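Local structure of quinone oxidoreductase (Coxiella burnetii, 3TQH) at residues L45-N54 with T302-G310; I289-A300 with V312-V320. The protein binds NADPH and probably uses it to reduce quinones, as a member of the medium-chain dehydrogenase/reductase superfamily. All coordinates share one frame; numbering follows the deposited sequence.

Contact 1 of 2, residues L45-N54 with T302-G310; sequences LNPIDYKTRN and TAHELLETG. With NDP (NADPH dihydro-nicotinamide-adenine-dinucleotide phosphate), chain B; SO4 (sulfate ion), chain C.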
# COMPACT_ATOMS: atom_id res chain seq x y z
N LEU A 45 -5.50 -5.34 -3.04
CA LEU A 45 -4.58 -5.18 -4.16
C LEU A 45 -3.67 -3.97 -3.95
O LEU A 45 -4.10 -2.94 -3.45
CB LEU A 45 -5.35 -5.01 -5.47
CG LEU A 45 -6.12 -6.23 -5.97
CD1 LEU A 45 -7.43 -6.38 -5.21
CD2 LEU A 45 -6.37 -6.13 -7.47
N ASN A 46 -2.42 -4.12 -4.36
CA ASN A 46 -1.47 -3.01 -4.40
C ASN A 46 -0.77 -3.00 -5.76
O ASN A 46 -0.65 -4.05 -6.39
CB ASN A 46 -0.43 -3.18 -3.30
CG ASN A 46 -1.04 -3.13 -1.92
OD1 ASN A 46 -1.42 -4.17 -1.37
ND2 ASN A 46 -1.16 -1.93 -1.37
N PRO A 47 -0.30 -1.83 -6.21
CA PRO A 47 0.43 -1.75 -7.48
C PRO A 47 1.62 -2.72 -7.62
O PRO A 47 1.88 -3.23 -8.72
CB PRO A 47 0.92 -0.30 -7.50
CG PRO A 47 -0.14 0.44 -6.74
CD PRO A 47 -0.57 -0.49 -5.65
N ILE A 48 2.34 -2.96 -6.52
CA ILE A 48 3.41 -3.96 -6.50
C ILE A 48 2.94 -5.29 -7.10
O ILE A 48 3.73 -6.00 -7.74
CB ILE A 48 3.97 -4.17 -5.07
CG1 ILE A 48 5.27 -5.00 -5.09
CG2 ILE A 48 2.96 -4.85 -4.18
CD1 ILE A 48 6.50 -4.18 -5.30
N ASP A 49 1.66 -5.63 -6.91
CA ASP A 49 1.07 -6.83 -7.49
C ASP A 49 1.18 -6.86 -9.03
O ASP A 49 1.60 -7.87 -9.59
CB ASP A 49 -0.40 -6.99 -7.09
CG ASP A 49 -0.61 -7.02 -5.58
OD1 ASP A 49 0.38 -7.18 -4.83
OD2 ASP A 49 -1.78 -6.87 -5.14
N TYR A 50 0.81 -5.77 -9.71
CA TYR A 50 0.85 -5.75 -11.18
C TYR A 50 2.25 -5.57 -11.76
O TYR A 50 2.54 -6.06 -12.85
CB TYR A 50 -0.16 -4.74 -11.79
CG TYR A 50 0.16 -3.26 -11.65
CD1 TYR A 50 1.22 -2.66 -12.33
CD2 TYR A 50 -0.67 -2.44 -10.89
CE1 TYR A 50 1.48 -1.29 -12.20
CE2 TYR A 50 -0.41 -1.07 -10.76
CZ TYR A 50 0.66 -0.51 -11.41
OH TYR A 50 0.88 0.85 -11.27
N LYS A 51 3.12 -4.87 -11.03
CA LYS A 51 4.52 -4.70 -11.41
C LYS A 51 5.28 -6.02 -11.31
O LYS A 51 6.24 -6.26 -12.05
CB LYS A 51 5.20 -3.66 -10.51
CG LYS A 51 4.62 -2.26 -10.60
CD LYS A 51 5.12 -1.38 -9.47
CE LYS A 51 4.65 0.06 -9.61
NZ LYS A 51 5.36 0.97 -8.66
N THR A 52 4.87 -6.88 -10.38
CA THR A 52 5.46 -8.21 -10.25
C THR A 52 4.96 -9.05 -11.42
O THR A 52 5.75 -9.65 -12.15
CB THR A 52 5.09 -8.86 -8.90
OG1 THR A 52 5.51 -8.01 -7.83
CG2 THR A 52 5.75 -10.23 -8.75
N ARG A 53 3.64 -9.04 -11.61
CA ARG A 53 2.98 -9.82 -12.66
C ARG A 53 3.45 -9.45 -14.07
O ARG A 53 3.59 -10.33 -14.91
CB ARG A 53 1.46 -9.66 -12.54
CG ARG A 53 0.65 -10.56 -13.46
CD ARG A 53 0.22 -9.84 -14.72
NE ARG A 53 -0.63 -8.72 -14.36
CZ ARG A 53 -0.64 -7.53 -14.93
NH1 ARG A 53 0.16 -7.23 -15.95
NH2 ARG A 53 -1.47 -6.61 -14.46
N ASN A 54 3.68 -8.17 -14.34
CA ASN A 54 4.19 -7.78 -15.67
C ASN A 54 5.71 -7.92 -15.81
O ASN A 54 6.24 -7.79 -16.91
CB ASN A 54 3.68 -6.39 -16.13
CG ASN A 54 4.25 -5.22 -15.32
OD1 ASN A 54 5.40 -5.24 -14.87
ND2 ASN A 54 3.43 -4.18 -15.16
N THR A 302 -9.85 -8.52 -14.45
CA THR A 302 -10.54 -7.24 -14.45
C THR A 302 -9.96 -6.28 -13.41
O THR A 302 -9.68 -5.12 -13.72
CB THR A 302 -12.04 -7.44 -14.16
OG1 THR A 302 -12.58 -8.39 -15.08
CG2 THR A 302 -12.80 -6.13 -14.30
N ALA A 303 -9.79 -6.78 -12.20
CA ALA A 303 -9.26 -6.01 -11.08
C ALA A 303 -7.87 -5.45 -11.37
O ALA A 303 -7.59 -4.28 -11.09
CB ALA A 303 -9.20 -6.88 -9.81
N HIS A 304 -7.01 -6.28 -11.93
CA HIS A 304 -5.66 -5.87 -12.30
C HIS A 304 -5.62 -4.86 -13.45
O HIS A 304 -4.79 -3.96 -13.45
CB HIS A 304 -4.78 -7.09 -12.60
CG HIS A 304 -3.87 -7.47 -11.47
ND1 HIS A 304 -2.54 -7.77 -11.66
CD2 HIS A 304 -4.10 -7.55 -10.14
CE1 HIS A 304 -1.99 -8.04 -10.49
NE2 HIS A 304 -2.91 -7.91 -9.55
N GLU A 305 -6.53 -5.01 -14.41
CA GLU A 305 -6.68 -4.03 -15.49
C GLU A 305 -7.05 -2.65 -14.93
O GLU A 305 -6.52 -1.63 -15.37
CB GLU A 305 -7.75 -4.46 -16.50
CG GLU A 305 -7.44 -5.73 -17.30
CD GLU A 305 -8.61 -6.20 -18.15
OE1 GLU A 305 -9.63 -5.48 -18.23
OE2 GLU A 305 -8.52 -7.30 -18.74
N LEU A 306 -7.97 -2.63 -13.97
CA LEU A 306 -8.40 -1.38 -13.35
C LEU A 306 -7.26 -0.77 -12.55
O LEU A 306 -6.96 0.42 -12.70
CB LEU A 306 -9.62 -1.62 -12.44
CG LEU A 306 -10.27 -0.38 -11.82
CD1 LEU A 306 -10.71 0.63 -12.89
CD2 LEU A 306 -11.46 -0.77 -10.93
N LEU A 307 -6.61 -1.58 -11.72
CA LEU A 307 -5.48 -1.14 -10.91
C LEU A 307 -4.33 -0.54 -11.75
O LEU A 307 -3.74 0.48 -11.37
CB LEU A 307 -4.95 -2.30 -10.07
CG LEU A 307 -3.96 -1.97 -8.95
CD1 LEU A 307 -4.64 -1.19 -7.83
CD2 LEU A 307 -3.31 -3.26 -8.41
N GLU A 308 -4.02 -1.18 -12.88
CA GLU A 308 -2.93 -0.74 -13.77
C GLU A 308 -3.18 0.57 -14.50
O GLU A 308 -2.24 1.14 -15.05
CB GLU A 308 -2.57 -1.82 -14.81
CG GLU A 308 -1.35 -2.61 -14.43
CD GLU A 308 -0.88 -3.54 -15.51
OE1 GLU A 308 -1.66 -4.44 -15.87
OE2 GLU A 308 0.26 -3.38 -15.99
N THR A 309 -4.42 1.04 -14.54
CA THR A 309 -4.72 2.35 -15.12
C THR A 309 -3.98 3.46 -14.36
O THR A 309 -3.68 4.51 -14.94
CB THR A 309 -6.22 2.69 -15.11
OG1 THR A 309 -6.69 2.76 -13.76
CG2 THR A 309 -7.02 1.65 -15.89
N GLY A 310 -3.70 3.22 -13.08
CA GLY A 310 -3.11 4.21 -12.21
C GLY A 310 -4.09 5.26 -11.74
O GLY A 310 -3.69 6.30 -11.23
PA NDP B . -2.44 3.78 -6.52
O1A NDP B . -2.60 2.97 -7.74
O2A NDP B . -3.48 3.46 -5.52
O5B NDP B . -2.54 5.35 -6.87
C5B NDP B . -3.49 5.78 -7.82
C4B NDP B . -3.61 7.30 -7.78
O4B NDP B . -2.51 7.87 -8.46
C3B NDP B . -4.86 7.84 -8.46
O3B NDP B . -5.76 8.32 -7.47
C2B NDP B . -4.37 8.96 -9.37
O2B NDP B . -5.06 10.17 -9.18
C1B NDP B . -2.91 9.12 -8.97
N9A NDP B . -2.01 9.51 -10.06
C8A NDP B . -1.71 8.78 -11.19
N7A NDP B . -0.82 9.47 -11.92
C5A NDP B . -0.54 10.63 -11.29
C6A NDP B . 0.29 11.69 -11.62
N6A NDP B . 0.99 11.65 -12.74
N1A NDP B . 0.39 12.77 -10.77
C2A NDP B . -0.35 12.79 -9.60
N3A NDP B . -1.18 11.73 -9.26
C4A NDP B . -1.28 10.67 -10.11
O3 NDP B . -0.96 3.61 -5.91
PN NDP B . -0.56 3.51 -4.35
O1N NDP B . -0.96 2.18 -3.83
O2N NDP B . -0.95 4.71 -3.60
O5D NDP B . 1.04 3.51 -4.49
C5D NDP B . 1.73 4.54 -5.18
C4D NDP B . 3.14 4.08 -5.51
O4D NDP B . 3.86 3.79 -4.33
C3D NDP B . 3.13 2.82 -6.36
O3D NDP B . 4.06 2.95 -7.42
C2D NDP B . 3.53 1.72 -5.40
O2D NDP B . 4.20 0.65 -6.04
C1D NDP B . 4.41 2.48 -4.40
N1N NDP B . 4.49 1.89 -3.04
C2N NDP B . 5.73 1.71 -2.50
C3N NDP B . 5.92 1.11 -1.26
C7N NDP B . 7.29 0.91 -0.68
O7N NDP B . 7.41 0.28 0.58
N7N NDP B . 8.36 1.33 -1.35
C4N NDP B . 4.70 0.64 -0.50
C5N NDP B . 3.37 0.88 -1.15
C6N NDP B . 3.34 1.50 -2.39
P2B NDP B . -6.08 10.73 -10.30
O1X NDP B . -6.87 11.86 -9.69
O2X NDP B . -7.03 9.64 -10.73
O3X NDP B . -5.35 11.25 -11.51
S SO4 C . 7.33 -0.70 -5.28
O1 SO4 C . 6.28 -0.98 -4.30
O2 SO4 C . 7.77 0.69 -5.18
O3 SO4 C . 8.46 -1.59 -5.05
O4 SO4 C . 6.82 -0.95 -6.62

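Contact 2 of 2, residues I289-A300 with V312-V320; sequences IEISRIFQLSEA and VRGKLVFKV. With NDP (NADPH dihydro-nicotinamide-adenine-dinucleotide phosphate), chain B.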
# COMPACT_ATOMS: atom_id res chain seq x y z
N ILE A 289 -10.81 4.40 5.45
CA ILE A 289 -10.26 3.59 4.37
C ILE A 289 -11.32 3.53 3.27
O ILE A 289 -12.38 2.93 3.44
CB ILE A 289 -9.93 2.14 4.80
CG1 ILE A 289 -9.14 2.13 6.10
CG2 ILE A 289 -9.14 1.44 3.70
CD1 ILE A 289 -8.67 0.76 6.50
N GLU A 290 -11.02 4.19 2.16
CA GLU A 290 -11.89 4.22 1.00
C GLU A 290 -11.69 2.94 0.20
O GLU A 290 -10.65 2.74 -0.41
CB GLU A 290 -11.57 5.44 0.13
CG GLU A 290 -12.33 5.52 -1.19
CD GLU A 290 -13.83 5.63 -1.01
OE1 GLU A 290 -14.28 6.15 0.05
OE2 GLU A 290 -14.57 5.22 -1.93
N ILE A 291 -12.70 2.08 0.22
CA ILE A 291 -12.73 0.90 -0.63
C ILE A 291 -13.66 1.22 -1.81
O ILE A 291 -14.88 1.26 -1.67
CB ILE A 291 -13.23 -0.32 0.15
CG1 ILE A 291 -12.30 -0.60 1.33
CG2 ILE A 291 -13.32 -1.54 -0.77
CD1 ILE A 291 -12.88 -1.55 2.36
N SER A 292 -13.07 1.47 -2.98
CA SER A 292 -13.85 1.90 -4.14
C SER A 292 -14.52 0.73 -4.88
O SER A 292 -15.59 0.89 -5.45
CB SER A 292 -13.01 2.75 -5.10
OG SER A 292 -11.87 2.04 -5.56
N ARG A 293 -13.89 -0.44 -4.87
CA ARG A 293 -14.55 -1.62 -5.42
C ARG A 293 -14.13 -2.93 -4.74
O ARG A 293 -12.98 -3.11 -4.37
CB ARG A 293 -14.35 -1.71 -6.94
CG ARG A 293 -15.04 -2.92 -7.51
CD ARG A 293 -15.38 -2.86 -8.98
NE ARG A 293 -15.79 -4.21 -9.39
CZ ARG A 293 -16.99 -4.75 -9.15
NH1 ARG A 293 -17.96 -4.05 -8.56
NH2 ARG A 293 -17.23 -5.99 -9.55
N ILE A 294 -15.09 -3.83 -4.61
CA ILE A 294 -14.92 -5.14 -4.01
C ILE A 294 -15.04 -6.19 -5.09
O ILE A 294 -16.05 -6.24 -5.79
CB ILE A 294 -16.02 -5.42 -2.95
CG1 ILE A 294 -16.05 -4.30 -1.89
CG2 ILE A 294 -15.80 -6.78 -2.30
CD1 ILE A 294 -17.23 -4.39 -0.94
N PHE A 295 -14.02 -7.05 -5.22
CA PHE A 295 -13.97 -8.09 -6.25
C PHE A 295 -14.00 -9.50 -5.66
O PHE A 295 -13.57 -9.71 -4.53
CB PHE A 295 -12.67 -7.99 -7.05
CG PHE A 295 -12.58 -6.78 -7.94
CD1 PHE A 295 -13.09 -6.82 -9.23
CD2 PHE A 295 -11.96 -5.63 -7.49
CE1 PHE A 295 -13.00 -5.71 -10.05
CE2 PHE A 295 -11.86 -4.52 -8.32
CZ PHE A 295 -12.39 -4.56 -9.60
N GLN A 296 -14.48 -10.47 -6.44
CA GLN A 296 -14.18 -11.88 -6.17
C GLN A 296 -12.82 -12.22 -6.81
O GLN A 296 -12.39 -11.56 -7.76
CB GLN A 296 -15.25 -12.80 -6.75
CG GLN A 296 -16.67 -12.46 -6.35
CD GLN A 296 -17.64 -13.48 -6.89
OE1 GLN A 296 -17.54 -14.66 -6.57
NE2 GLN A 296 -18.59 -13.03 -7.71
N LEU A 297 -12.15 -13.27 -6.31
CA LEU A 297 -10.90 -13.75 -6.92
C LEU A 297 -11.10 -14.10 -8.39
O LEU A 297 -10.21 -13.91 -9.22
CB LEU A 297 -10.35 -14.98 -6.18
CG LEU A 297 -9.74 -14.73 -4.80
CD1 LEU A 297 -9.40 -16.04 -4.13
CD2 LEU A 297 -8.50 -13.85 -4.92
N SER A 298 -12.29 -14.61 -8.69
CA SER A 298 -12.71 -14.89 -10.07
C SER A 298 -12.58 -13.70 -11.03
O SER A 298 -12.48 -13.89 -12.24
CB SER A 298 -14.16 -15.36 -10.04
OG SER A 298 -14.77 -15.20 -11.30
N GLU A 299 -12.60 -12.48 -10.49
CA GLU A 299 -12.51 -11.26 -11.27
C GLU A 299 -11.11 -10.63 -11.25
O GLU A 299 -10.97 -9.42 -11.48
CB GLU A 299 -13.51 -10.23 -10.73
CG GLU A 299 -14.94 -10.69 -10.62
CD GLU A 299 -15.82 -9.64 -9.96
OE1 GLU A 299 -16.47 -8.86 -10.70
OE2 GLU A 299 -15.85 -9.55 -8.71
N ALA A 300 -10.08 -11.43 -10.98
CA ALA A 300 -8.73 -10.91 -10.80
C ALA A 300 -8.20 -10.15 -12.03
O ALA A 300 -7.59 -9.09 -11.90
CB ALA A 300 -7.76 -12.02 -10.42
N VAL A 312 -7.06 4.40 -9.73
CA VAL A 312 -7.91 3.90 -8.67
C VAL A 312 -7.97 4.93 -7.53
O VAL A 312 -6.94 5.42 -7.08
CB VAL A 312 -7.41 2.55 -8.12
CG1 VAL A 312 -8.21 2.15 -6.90
CG2 VAL A 312 -7.51 1.49 -9.18
N ARG A 313 -9.19 5.26 -7.11
CA ARG A 313 -9.41 6.07 -5.93
C ARG A 313 -9.46 5.10 -4.76
O ARG A 313 -10.20 4.12 -4.81
CB ARG A 313 -10.72 6.85 -6.04
CG ARG A 313 -11.00 7.76 -4.86
CD ARG A 313 -12.47 8.14 -4.75
NE ARG A 313 -12.85 9.13 -5.76
CZ ARG A 313 -13.91 9.92 -5.67
NH1 ARG A 313 -14.73 9.86 -4.62
NH2 ARG A 313 -14.16 10.80 -6.64
N GLY A 314 -8.67 5.35 -3.72
CA GLY A 314 -8.62 4.47 -2.55
C GLY A 314 -8.11 3.07 -2.85
O GLY A 314 -7.08 2.89 -3.50
N LYS A 315 -8.84 2.06 -2.37
CA LYS A 315 -8.38 0.67 -2.40
C LYS A 315 -9.33 -0.24 -3.15
O LYS A 315 -10.55 -0.07 -3.08
CB LYS A 315 -8.22 0.14 -0.98
CG LYS A 315 -7.09 0.75 -0.16
CD LYS A 315 -5.70 0.46 -0.73
CE LYS A 315 -5.35 -1.03 -0.71
NZ LYS A 315 -3.94 -1.26 -1.13
N LEU A 316 -8.75 -1.19 -3.88
CA LEU A 316 -9.48 -2.33 -4.42
C LEU A 316 -9.23 -3.49 -3.48
O LEU A 316 -8.13 -3.62 -2.93
CB LEU A 316 -9.00 -2.69 -5.83
CG LEU A 316 -9.00 -1.59 -6.90
CD1 LEU A 316 -8.47 -2.16 -8.22
CD2 LEU A 316 -10.38 -0.99 -7.08
N VAL A 317 -10.23 -4.34 -3.30
CA VAL A 317 -10.09 -5.47 -2.38
C VAL A 317 -10.83 -6.71 -2.87
O VAL A 317 -11.91 -6.63 -3.47
CB VAL A 317 -10.57 -5.09 -0.95
CG1 VAL A 317 -12.06 -4.78 -0.94
CG2 VAL A 317 -10.22 -6.19 0.05
N PHE A 318 -10.22 -7.87 -2.63
CA PHE A 318 -10.88 -9.15 -2.86
C PHE A 318 -11.63 -9.56 -1.60
O PHE A 318 -11.06 -9.57 -0.51
CB PHE A 318 -9.86 -10.25 -3.20
CG PHE A 318 -9.26 -10.13 -4.57
CD1 PHE A 318 -10.07 -10.15 -5.71
CD2 PHE A 318 -7.88 -10.02 -4.74
CE1 PHE A 318 -9.51 -10.06 -6.98
CE2 PHE A 318 -7.32 -9.93 -6.00
CZ PHE A 318 -8.13 -9.94 -7.13
N LYS A 319 -12.91 -9.88 -1.76
CA LYS A 319 -13.66 -10.54 -0.72
C LYS A 319 -13.56 -12.04 -0.99
O LYS A 319 -14.12 -12.53 -1.97
CB LYS A 319 -15.12 -10.09 -0.73
CG LYS A 319 -16.05 -10.92 0.15
CD LYS A 319 -17.50 -10.43 0.06
CE LYS A 319 -18.01 -9.92 1.39
NZ LYS A 319 -18.01 -11.00 2.43
N VAL A 320 -12.81 -12.75 -0.15
CA VAL A 320 -12.59 -14.18 -0.33
C VAL A 320 -13.70 -14.96 0.37
O VAL A 320 -14.17 -15.98 -0.14
CB VAL A 320 -11.19 -14.59 0.16
CG1 VAL A 320 -10.95 -16.07 -0.06
CG2 VAL A 320 -10.13 -13.78 -0.56
PA NDP B . -2.44 3.78 -6.52
O1A NDP B . -2.60 2.97 -7.74
O2A NDP B . -3.48 3.46 -5.52
O5B NDP B . -2.54 5.35 -6.87
C5B NDP B . -3.49 5.78 -7.82
C4B NDP B . -3.61 7.30 -7.78
O4B NDP B . -2.51 7.87 -8.46
C3B NDP B . -4.86 7.84 -8.46
O3B NDP B . -5.76 8.32 -7.47
C2B NDP B . -4.37 8.96 -9.37
O2B NDP B . -5.06 10.17 -9.18
C1B NDP B . -2.91 9.12 -8.97
N9A NDP B . -2.01 9.51 -10.06
C8A NDP B . -1.71 8.78 -11.19
N7A NDP B . -0.82 9.47 -11.92
C5A NDP B . -0.54 10.63 -11.29
C6A NDP B . 0.29 11.69 -11.62
N6A NDP B . 0.99 11.65 -12.74
N1A NDP B . 0.39 12.77 -10.77
C2A NDP B . -0.35 12.79 -9.60
N3A NDP B . -1.18 11.73 -9.26
C4A NDP B . -1.28 10.67 -10.11
O3 NDP B . -0.96 3.61 -5.91
PN NDP B . -0.56 3.51 -4.35
O1N NDP B . -0.96 2.18 -3.83
O2N NDP B . -0.95 4.71 -3.60
O5D NDP B . 1.04 3.51 -4.49
C5D NDP B . 1.73 4.54 -5.18
C4D NDP B . 3.14 4.08 -5.51
O4D NDP B . 3.86 3.79 -4.33
C3D NDP B . 3.13 2.82 -6.36
O3D NDP B . 4.06 2.95 -7.42
C2D NDP B . 3.53 1.72 -5.40
O2D NDP B . 4.20 0.65 -6.04
C1D NDP B . 4.41 2.48 -4.40
N1N NDP B . 4.49 1.89 -3.04
C2N NDP B . 5.73 1.71 -2.50
C3N NDP B . 5.92 1.11 -1.26
C7N NDP B . 7.29 0.91 -0.68
O7N NDP B . 7.41 0.28 0.58
N7N NDP B . 8.36 1.33 -1.35
C4N NDP B . 4.70 0.64 -0.50
C5N NDP B . 3.37 0.88 -1.15
C6N NDP B . 3.34 1.50 -2.39
P2B NDP B . -6.08 10.73 -10.30
O1X NDP B . -6.87 11.86 -9.69
O2X NDP B . -7.03 9.64 -10.73
O3X NDP B . -5.35 11.25 -11.51
O HOH W 1 -13.75 -14.34 -4.16

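Contact 1 of 2, residues L45-N54 with T302-G310
The ring of Tyr-50 lies sandwiched between the CG methylene of Glu-308 on one face and the carbonyl oxygen of Pro-47, from its own helix, on the opposite face. This is helix-helix packing in the medium-chain dehydrogenase/reductase fold: helices 47-53 and 302-308 cross steeply, at -104°, with their axes 9.7 Å apart. Glu-308 CG makes a CH-pi contact, 3.5 Å from the ring centroid, while Leu-307 CD2 meets the ring edge at Tyr-50 CD2. The ring faces Glu-308 because Tyr-50 CG sits between the backbone N and the carbonyl carbon (chi1 72°).

The guanidinium of Arg-53 has the carbonyl oxygen of Tyr-50 over its centre and takes both cross-helix partners at its edge. Arg-53 NH2 forms a salt bridge to Glu-308 OE1 at 2.6 Å, nearly straight and close to the guanidinium plane, although the carboxylate is approached from above its own plane. The same NH2 donates to His-304 ND1 at 3.2 Å, and the guanidinium and imidazole planes are turned 58° apart. One nitrogen thus serves both side chains, while Arg-53 NH1 also bonds Gly-16 O. The other ring nitrogen, His-304 NE2, and Asp-49 OD2 both bond the hydroxyl of Tyr-108, which would fix the ring's rotation.

Beside this polar group the packing is apolar: Leu-45 CD2 touches Ala-303 CB at 3.7 Å and also reaches the edge of the His-304 ring. Helix 47-53 turns another side to the cofactor. The extended chain of Lys-51 brings its NZ to both hydroxyls of the nicotinamide-side ribose of NADPH, 2.7 Å from O3D and 2.9 Å from O2D.

Contact 2 of 2, residues I289-A300 with V312-V320
Phe-318 and Leu-297 meet across the end of a parallel strand pair, 291-295 beside 315-319, which with the intervening helix 300-308 forms a beta-alpha-beta unit. From CB, which lies near the carbonyl oxygen of Phe-295, the Phe-318 side chain runs to CG, placed beside the backbone N (chi1 -72°) and touched by Leu-297 CD2. That methyl sits over the ring face, 3.9 Å from the centroid, in a CH-pi contact. Phe-318 CD1 packs on Phe-295 CB at 3.6 Å, and at the ring edge CE1 meets Gln-296 O; CD2 also touches Leu-297 CD2, CE2 meets Leu-45 CD1, and at the tip CZ touches Ala-300 at the start of the helix.

The backbones pair through bonds such as Phe-295 N to Val-317 O (2.8 Å) and Lys-319 N to Phe-295 O. Between Ile-291 and Arg-293 the register slips by one residue, a beta bulge, and there Ser-292 OG donates to Arg-313 O at 2.8 Å. A water joins Leu-297 N to Lys-319 O beyond the paired strands. At the other end, Val-312 O accepts a bond from NADPH O3B at 3.2 Å.

Ile-291 and Val-317 face helix 128-133, whereas Phe-295 and Leu-316 pack against helix 300-308; strand 315-319 also pairs antiparallel with strand 36-44.

From the N terminus, the chain passes through strand 36-44 and enters segment 45-54, the first half of contact 1. It then completes the remaining strands of the GroES-like part and runs through the nucleotide-binding Rossmann sheet before returning at 289-300. Contact 1 therefore closes a loop of almost 250 residues, whereas contact 2 closes a short one around helix 300-308. Because 302-310 lies between the two halves of contact 2, the contacts cross rather than nest. They meet directly at Leu-45, whose backbone O and N probably bond Lys-315 NZ and Leu-316 O. Together they tie the returning beta-alpha-beta unit to the GroES-like part, with both contacts touching NADPH.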